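Uncharacterized protein (Bacteroides ovatus, PDB 4ID2) is of unknown function but belongs to the DUF4738 family and adopts a fold resembling a beta barrel. Local coordinates at residues L75-T78 against T83-N86; E35-F40 against D44-V49; L85-T88 against N92-S95. All blocks are in the same frame, centred on the assembly; numbering follows the deposited sequence. Where two conformers were deposited one is given.

How the contacts relate
From the N terminus the chain closes three short loops in turn, two of them beta hairpins. Contact 2 comes first, turning strand 33-40 back on strand 43-53. Contact 1 follows with the hairpin of strands 67-79 and 82-89, and contact 3 begins on the strand where contact 1 ends: the two share L85 and N86. None nests inside or crosses another. Strands 43-53 and 67-79 are sheet neighbours, so H76 N and T78 N of contact 1 bond L48 O and H46 O of contact 2. Strand 33-40, through E35 to F38, carries the sheet on into a second subunit, while contact 3 ties strand 82-89 to the loop before helix 100-104.

Contact 1: L75-T78 against T83-N86; sequences LHLT and TVLN
L75 meets L85 on the buried side of the hairpin, where CG of L75 lies 3.9 Å from CD2 of L85 and the two side chains cross at about a right angle. Both lean on I142, so the pair belongs to the core that this sheet shares with strand 134-142. H76 works on the other surface. With CG anti to its backbone N (chi1 -164°), the imidazole swings across to the neighbouring strand, where NE2 and T83 OG1 share a hydrogen bond of 3.1 Å that is nearly straight. T83 sits at the ring edge, and N86 takes one ring face: its OD1 rides 3.4 Å above the imidazole plane, displaced toward the rim, with the amide inclined at 43° to the ring. The bond at the edge and the amide over the face together are likely to limit the rotation of the imidazole.

L77 carries the backbone pairing. Its N donates to L85 O at 2.7 Å, while its O accepts twice, from V84 N at 2.9 Å and from L85 N at 3.2 Å. The two donors reach that oxygen from the same face of its plane; the bond from L85 is almost straight, that from V84 clearly bent (131°). The L77 side chain runs alongside V84 and also packs on I121 and Y123 of strand 121-128. T78 closes the segment on the H76 side of the sheet, its CG2 3.6 Å from T83 OG1, so that the T83 hydroxyl touches this methyl as well as bonding the imidazole. Two residues, V84 and L85, thus stand against the single residue L77: a classic beta bulge, set where the chain turns a corner at V84 within the antiparallel hairpin of this barrel-like fold.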
loop_
_atom_site.group_PDB
_atom_site.type_symbol
_atom_site.label_atom_id
_atom_site.label_comp_id
_atom_site.label_asym_id
_atom_site.label_seq_id
_atom_site.Cartn_x
_atom_site.Cartn_y
_atom_site.Cartn_z
ATOM N N LEU A 75 -5.441 -21.244 -16.346
ATOM C CA LEU A 75 -5.599 -20.078 -17.208
ATOM C C LEU A 75 -5.374 -20.548 -18.640
ATOM O O LEU A 75 -4.272 -20.968 -18.965
ATOM C CB LEU A 75 -4.619 -18.953 -16.796
ATOM C CG LEU A 75 -4.334 -17.807 -17.800
ATOM C CD1 LEU A 75 -5.587 -17.177 -18.349
ATOM C CD2 LEU A 75 -3.525 -16.697 -17.138
ATOM N N HIS A 76 -6.437 -20.555 -19.471
ATOM C CA HIS A 76 -6.360 -20.948 -20.882
ATOM C C HIS A 76 -6.586 -19.712 -21.760
ATOM O O HIS A 76 -7.717 -19.243 -21.902
ATOM C CB HIS A 76 -7.368 -22.057 -21.224
ATOM C CG HIS A 76 -7.088 -22.752 -22.527
ATOM N ND1 HIS A 76 -7.827 -23.845 -22.929
ATOM C CD2 HIS A 76 -6.139 -22.509 -23.466
ATOM C CE1 HIS A 76 -7.322 -24.225 -24.093
ATOM N NE2 HIS A 76 -6.298 -23.457 -24.451
ATOM N N LEU A 77 -5.500 -19.175 -22.323
ATOM C CA LEU A 77 -5.530 -17.999 -23.193
ATOM C C LEU A 77 -5.407 -18.432 -24.648
ATOM O O LEU A 77 -4.451 -19.122 -24.982
ATOM C CB LEU A 77 -4.373 -17.054 -22.818
ATOM C CG LEU A 77 -4.262 -15.754 -23.617
ATOM C CD1 LEU A 77 -5.523 -14.918 -23.474
ATOM C CD2 LEU A 77 -3.035 -14.966 -23.194
ATOM N N THR A 78 -6.348 -18.014 -25.516
ATOM C CA THR A 78 -6.313 -18.376 -26.935
ATOM C C THR A 78 -6.467 -17.148 -27.818
ATOM O O THR A 78 -7.017 -16.146 -27.385
ATOM C CB THR A 78 -7.402 -19.408 -27.270
ATOM O OG1 THR A 78 -8.680 -18.826 -27.062
ATOM C CG2 THR A 78 -7.293 -20.666 -26.438
ATOM N N THR A 83 -3.450 -21.542 -29.160
ATOM C CA THR A 83 -3.433 -21.431 -27.704
ATOM C C THR A 83 -2.129 -20.714 -27.345
ATOM O O THR A 83 -1.045 -21.253 -27.567
ATOM C CB THR A 83 -3.598 -22.805 -27.048
ATOM O OG1 THR A 83 -4.949 -23.244 -27.214
ATOM C CG2 THR A 83 -3.203 -22.808 -25.570
ATOM N N VAL A 84 -2.239 -19.488 -26.826
ATOM C CA VAL A 84 -1.083 -18.671 -26.450
ATOM C C VAL A 84 -0.493 -19.210 -25.144
ATOM O O VAL A 84 0.727 -19.321 -25.023
ATOM C CB VAL A 84 -1.481 -17.175 -26.348
ATOM C CG1 VAL A 84 -0.336 -16.324 -25.793
ATOM C CG2 VAL A 84 -1.940 -16.657 -27.709
ATOM N N LEU A 85 -1.358 -19.559 -24.187
ATOM C CA LEU A 85 -0.936 -20.101 -22.900
ATOM C C LEU A 85 -2.016 -20.993 -22.294
ATOM O O LEU A 85 -3.187 -20.629 -22.313
ATOM C CB LEU A 85 -0.625 -18.942 -21.935
ATOM C CG LEU A 85 -0.070 -19.364 -20.561
ATOM C CD1 LEU A 85 1.247 -18.679 -20.267
ATOM C CD2 LEU A 85 -1.073 -19.085 -19.451
ATOM N N ASN A 86 -1.617 -22.146 -21.751
ATOM C CA ASN A 86 -2.500 -23.081 -21.060
ATOM C C ASN A 86 -1.734 -23.610 -19.855
ATOM O O ASN A 86 -1.054 -24.628 -19.955
ATOM C CB ASN A 86 -2.962 -24.200 -21.999
ATOM C CG ASN A 86 -3.945 -25.155 -21.357
ATOM O OD1 ASN A 86 -4.916 -24.744 -20.733
ATOM N ND2 ASN A 86 -3.700 -26.451 -21.453
#

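Contact 2: E35-F40 against D44-V49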
loop_
_atom_site.group_PDB
_atom_site.type_symbol
_atom_site.label_atom_id
_atom_site.label_comp_id
_atom_site.label_asym_id
_atom_site.label_seq_id
_atom_site.Cartn_x
_atom_site.Cartn_y
_atom_site.Cartn_z
ATOM N N GLU A 35 -14.869 -16.293 -18.271
ATOM C CA GLU A 35 -14.380 -16.223 -19.648
ATOM C C GLU A 35 -14.336 -14.744 -20.029
ATOM O O GLU A 35 -15.342 -14.064 -19.864
ATOM C CB GLU A 35 -15.313 -17.054 -20.571
ATOM C CG GLU A 35 -15.270 -16.754 -22.065
ATOM C CD GLU A 35 -14.048 -17.189 -22.851
ATOM O OE1 GLU A 35 -13.034 -17.574 -22.229
ATOM O OE2 GLU A 35 -14.108 -17.137 -24.101
ATOM N N THR A 36 -13.187 -14.248 -20.519
ATOM C CA THR A 36 -13.022 -12.845 -20.897
ATOM C C THR A 36 -12.558 -12.719 -22.340
ATOM O O THR A 36 -11.599 -13.380 -22.736
ATOM C CB THR A 36 -12.023 -12.141 -19.964
ATOM O OG1 THR A 36 -12.412 -12.380 -18.615
ATOM C CG2 THR A 36 -11.963 -10.638 -20.198
ATOM N N ASP A 37 -13.216 -11.849 -23.103
ATOM C CA ASP A 37 -12.878 -11.554 -24.487
ATOM C C ASP A 37 -12.346 -10.131 -24.561
ATOM O O ASP A 37 -12.970 -9.210 -24.024
ATOM C CB ASP A 37 -14.104 -11.723 -25.403
ATOM C CG ASP A 37 -14.599 -13.150 -25.549
ATOM O OD1 ASP A 37 -13.860 -14.080 -25.159
ATOM O OD2 ASP A 37 -15.727 -13.338 -26.050
ATOM N N PHE A 38 -11.186 -9.955 -25.202
ATOM C CA PHE A 38 -10.562 -8.647 -25.353
ATOM C C PHE A 38 -9.656 -8.632 -26.576
ATOM O O PHE A 38 -9.350 -9.689 -27.136
ATOM C CB PHE A 38 -9.761 -8.294 -24.093
ATOM C CG PHE A 38 -8.638 -9.258 -23.798
ATOM C CD1 PHE A 38 -7.371 -9.058 -24.327
ATOM C CD2 PHE A 38 -8.850 -10.377 -23.005
ATOM C CE1 PHE A 38 -6.347 -9.961 -24.077
ATOM C CE2 PHE A 38 -7.828 -11.283 -22.766
ATOM C CZ PHE A 38 -6.582 -11.069 -23.297
ATOM N N LYS A 39 -9.218 -7.435 -26.971
ATOM C CA LYS A 39 -8.309 -7.236 -28.098
ATOM C C LYS A 39 -6.940 -6.825 -27.581
ATOM O O LYS A 39 -6.852 -6.097 -26.591
ATOM C CB LYS A 39 -8.847 -6.166 -29.060
ATOM C CG LYS A 39 -9.883 -6.688 -30.034
ATOM C CD LYS A 39 -10.418 -5.572 -30.917
ATOM C CE LYS A 39 -11.554 -6.028 -31.798
ATOM N NZ LYS A 39 -12.248 -4.881 -32.445
ATOM N N PHE A 40 -5.879 -7.289 -28.237
ATOM C CA PHE A 40 -4.509 -6.901 -27.902
ATOM C C PHE A 40 -3.705 -6.821 -29.195
ATOM O O PHE A 40 -3.697 -7.781 -29.970
ATOM C CB PHE A 40 -3.875 -7.865 -26.894
ATOM C CG PHE A 40 -2.429 -7.561 -26.588
ATOM C CD1 PHE A 40 -2.042 -6.295 -26.179
ATOM C CD2 PHE A 40 -1.457 -8.546 -26.691
ATOM C CE1 PHE A 40 -0.714 -6.020 -25.872
ATOM C CE2 PHE A 40 -0.126 -8.267 -26.387
ATOM C CZ PHE A 40 0.238 -7.005 -25.989
ATOM N N ASP A 44 -8.063 -10.503 -31.610
ATOM C CA ASP A 44 -9.048 -10.952 -30.617
ATOM C C ASP A 44 -8.534 -12.127 -29.780
ATOM O O ASP A 44 -8.094 -13.132 -30.348
ATOM C CB ASP A 44 -10.344 -11.389 -31.324
ATOM C CG ASP A 44 -11.064 -10.288 -32.076
ATOM O OD1 ASP A 44 -11.188 -9.174 -31.524
ATOM O OD2 ASP A 44 -11.551 -10.556 -33.197
ATOM N N TYR A 45 -8.621 -12.017 -28.439
ATOM C CA TYR A 45 -8.214 -13.069 -27.497
ATOM C C TYR A 45 -9.396 -13.561 -26.692
ATOM O O TYR A 45 -10.287 -12.774 -26.402
ATOM C CB TYR A 45 -7.156 -12.552 -26.504
ATOM C CG TYR A 45 -5.795 -12.324 -27.113
ATOM C CD1 TYR A 45 -5.568 -11.260 -27.973
ATOM C CD2 TYR A 45 -4.717 -13.138 -26.784
ATOM C CE1 TYR A 45 -4.322 -11.054 -28.554
ATOM C CE2 TYR A 45 -3.459 -12.924 -27.339
ATOM C CZ TYR A 45 -3.254 -11.847 -28.183
ATOM O OH TYR A 45 -2.025 -11.637 -28.762
ATOM N N HIS A 46 -9.375 -14.834 -26.285
ATOM C CA HIS A 46 -10.368 -15.452 -25.396
ATOM C C HIS A 46 -9.600 -15.971 -24.198
ATOM O O HIS A 46 -8.613 -16.674 -24.392
ATOM C CB HIS A 46 -11.137 -16.590 -26.094
ATOM C CG HIS A 46 -12.234 -16.138 -27.004
ATOM N ND1 HIS A 46 -12.034 -15.138 -27.939
ATOM C CD2 HIS A 46 -13.487 -16.627 -27.150
ATOM C CE1 HIS A 46 -13.183 -15.014 -28.588
ATOM N NE2 HIS A 46 -14.091 -15.879 -28.135
ATOM N N SER A 47 -9.992 -15.595 -22.976
ATOM C CA SER A 47 -9.286 -16.010 -21.768
ATOM C C SER A 47 -10.225 -16.730 -20.836
ATOM O O SER A 47 -11.163 -16.114 -20.343
ATOM C CB SER A 47 -8.689 -14.792 -21.074
ATOM O OG SER A 47 -8.042 -15.143 -19.864
ATOM N N LEU A 48 -9.991 -18.021 -20.587
ATOM C CA LEU A 48 -10.810 -18.804 -19.664
ATOM C C LEU A 48 -9.988 -19.065 -18.414
ATOM O O LEU A 48 -8.857 -19.547 -18.532
ATOM C CB LEU A 48 -11.256 -20.123 -20.323
ATOM C CG LEU A 48 -12.092 -21.074 -19.444
ATOM C CD1 LEU A 48 -13.469 -20.492 -19.140
ATOM C CD2 LEU A 48 -12.236 -22.441 -20.104
ATOM N N VAL A 49 -10.540 -18.735 -17.231
ATOM C CA VAL A 49 -9.870 -18.967 -15.954
ATOM C C VAL A 49 -10.782 -19.826 -15.089
ATOM O O VAL A 49 -11.965 -19.531 -14.981
ATOM C CB VAL A 49 -9.467 -17.660 -15.238
ATOM C CG1 VAL A 49 -8.704 -17.978 -13.960
ATOM C CG2 VAL A 49 -8.602 -16.794 -16.142
HETATM O O HOH W 1 -9.811 -14.446 -17.923
HETATM O O HOH W 2 -16.590 -15.858 -26.941
#
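F38 lays one face of its ring over Y45 CB, which stands 3.8 Å from the ring centroid in a CH-pi contact. The two rings are nearly parallel, 6° apart, but slid so far that they barely overlap. Beyond F38, the Y45 ring continues to F40, whose CB lies 3.6 Å from Y45 CE1, and Y45 OH is hydrogen-bonded to R79. An alanine in place of Y45 would probably open a gap beside F40 and leave R79 without its phenol partner. These aromatics line the inner side of a regular antiparallel hairpin; its hydrogen-bonded pairs are T36 with S47 and F38 with Y45, and the outer edge of strand 33-40 pairs with a strand of a second subunit. Next along this inner side, S47 CB touches the F38 ring edge and S47 OG bonds Y123. The other surface is largely polar. D37 OD1 sits 3.1 Å above the plane of the H46 imidazole, over its centre, and a water bridges D37 OD2 and, weakly, H46 NE2. E35, bent at chi2 (72°), brings OE2 to 3.2 Å from H46 CD2, so two carboxylates approach one imidazole and would tend to favour its protonated form.

Contact 3: L85-T88 against N92-S95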
loop_
_atom_site.group_PDB
_atom_site.type_symbol
_atom_site.label_atom_id
_atom_site.label_comp_id
_atom_site.label_asym_id
_atom_site.label_seq_id
_atom_site.Cartn_x
_atom_site.Cartn_y
_atom_site.Cartn_z
ATOM N N LEU A 85 -1.358 -19.559 -24.187
ATOM C CA LEU A 85 -0.936 -20.101 -22.900
ATOM C C LEU A 85 -2.016 -20.993 -22.294
ATOM O O LEU A 85 -3.187 -20.629 -22.313
ATOM C CB LEU A 85 -0.625 -18.942 -21.935
ATOM C CG LEU A 85 -0.070 -19.364 -20.561
ATOM C CD1 LEU A 85 1.247 -18.679 -20.267
ATOM C CD2 LEU A 85 -1.073 -19.085 -19.451
ATOM N N ASN A 86 -1.617 -22.146 -21.751
ATOM C CA ASN A 86 -2.500 -23.081 -21.060
ATOM C C ASN A 86 -1.734 -23.610 -19.855
ATOM O O ASN A 86 -1.054 -24.628 -19.955
ATOM C CB ASN A 86 -2.962 -24.200 -21.999
ATOM C CG ASN A 86 -3.945 -25.155 -21.357
ATOM O OD1 ASN A 86 -4.916 -24.744 -20.733
ATOM N ND2 ASN A 86 -3.700 -26.451 -21.453
ATOM N N LYS A 87 -1.778 -22.867 -18.737
ATOM C CA LYS A 87 -1.027 -23.207 -17.529
ATOM C C LYS A 87 -1.911 -23.448 -16.320
ATOM O O LYS A 87 -2.870 -22.711 -16.106
ATOM C CB LYS A 87 -0.071 -22.047 -17.190
ATOM C CG LYS A 87 0.851 -22.340 -16.009
ATOM C CD LYS A 87 2.053 -21.432 -16.001
ATOM C CE LYS A 87 2.883 -21.610 -14.756
ATOM N NZ LYS A 87 3.528 -22.953 -14.681
ATOM N N THR A 88 -1.534 -24.434 -15.490
ATOM C CA THR A 88 -2.159 -24.682 -14.201
ATOM C C THR A 88 -1.350 -23.874 -13.198
ATOM O O THR A 88 -0.148 -24.106 -13.054
ATOM C CB THR A 88 -2.211 -26.167 -13.866
ATOM O OG1 THR A 88 -2.991 -26.829 -14.859
ATOM C CG2 THR A 88 -2.811 -26.430 -12.480
ATOM N N ASN A 92 2.576 -21.511 -5.488
ATOM C CA ASN A 92 4.007 -21.804 -5.627
ATOM C C ASN A 92 4.613 -21.180 -6.896
ATOM O O ASN A 92 5.818 -20.946 -6.914
ATOM C CB ASN A 92 4.259 -23.307 -5.581
ATOM C CG ASN A 92 3.612 -23.961 -4.383
ATOM O OD1 ASN A 92 2.647 -24.715 -4.513
ATOM N ND2 ASN A 92 4.046 -23.587 -3.188
ATOM N N ASP A 93 3.788 -20.819 -7.905
ATOM C CA ASP A 93 4.262 -20.095 -9.100
ATOM C C ASP A 93 4.762 -18.681 -8.770
ATOM O O ASP A 93 5.395 -18.061 -9.620
ATOM C CB ASP A 93 3.153 -19.979 -10.161
ATOM C CG ASP A 93 2.887 -21.283 -10.861
ATOM O OD1 ASP A 93 3.722 -21.686 -11.691
ATOM O OD2 ASP A 93 1.866 -21.918 -10.553
ATOM N N PHE A 94 4.448 -18.163 -7.566
ATOM C CA PHE A 94 4.863 -16.849 -7.088
ATOM C C PHE A 94 5.960 -16.965 -6.008
ATOM O O PHE A 94 6.251 -15.978 -5.342
ATOM C CB PHE A 94 3.632 -16.105 -6.526
ATOM C CG PHE A 94 2.487 -15.993 -7.513
ATOM C CD1 PHE A 94 1.539 -17.001 -7.621
ATOM C CD2 PHE A 94 2.372 -14.891 -8.347
ATOM C CE1 PHE A 94 0.502 -16.912 -8.555
ATOM C CE2 PHE A 94 1.331 -14.806 -9.282
ATOM C CZ PHE A 94 0.407 -15.818 -9.379
ATOM N N SER A 95 6.595 -18.149 -5.858
ATOM C CA SER A 95 7.653 -18.383 -4.867
ATOM C C SER A 95 8.891 -17.508 -5.112
ATOM O O SER A 95 9.615 -17.217 -4.159
ATOM C CB SER A 95 8.067 -19.851 -4.853
ATOM O OG SER A 95 8.592 -20.266 -6.104
#
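OD1 of D93 is met by two atoms at the end of K87: NZ forms a salt bridge with it at 3.3 Å, and CE comes to 3.2 Å. The lysine gets there by running extended from the strand as far as CE and then bending at its last torsion (chi4 67°), so that the methylene and the ammonium group both face the same oxygen. The second carboxylate oxygen, OD2, is taken by the backbone N of T90, which probably steadies the D93 carboxylate, with OD1 directed at the lysine. This loop follows strand 82-89 and leads to helix 100-104; residues 92-95 fit a type I turn in which N92 O accepts both S95 N at 3.1 Å and S95 OG at 3.0 Å. Two bonds on one carbonyl hold together the turn that has D93 and F94 at its centre. Within the turn, F94 points into the core against L138, I140 and I150 of the four-stranded sheet, while K87 is bound through its backbone to L75 in the hairpin. The charge pair therefore joins the two across the surface, burying only 84 Å² between the segments. Near it, the T88 side chain lies about 5 Å from a sulfate ion, probably acquired from the crystallisation liquor.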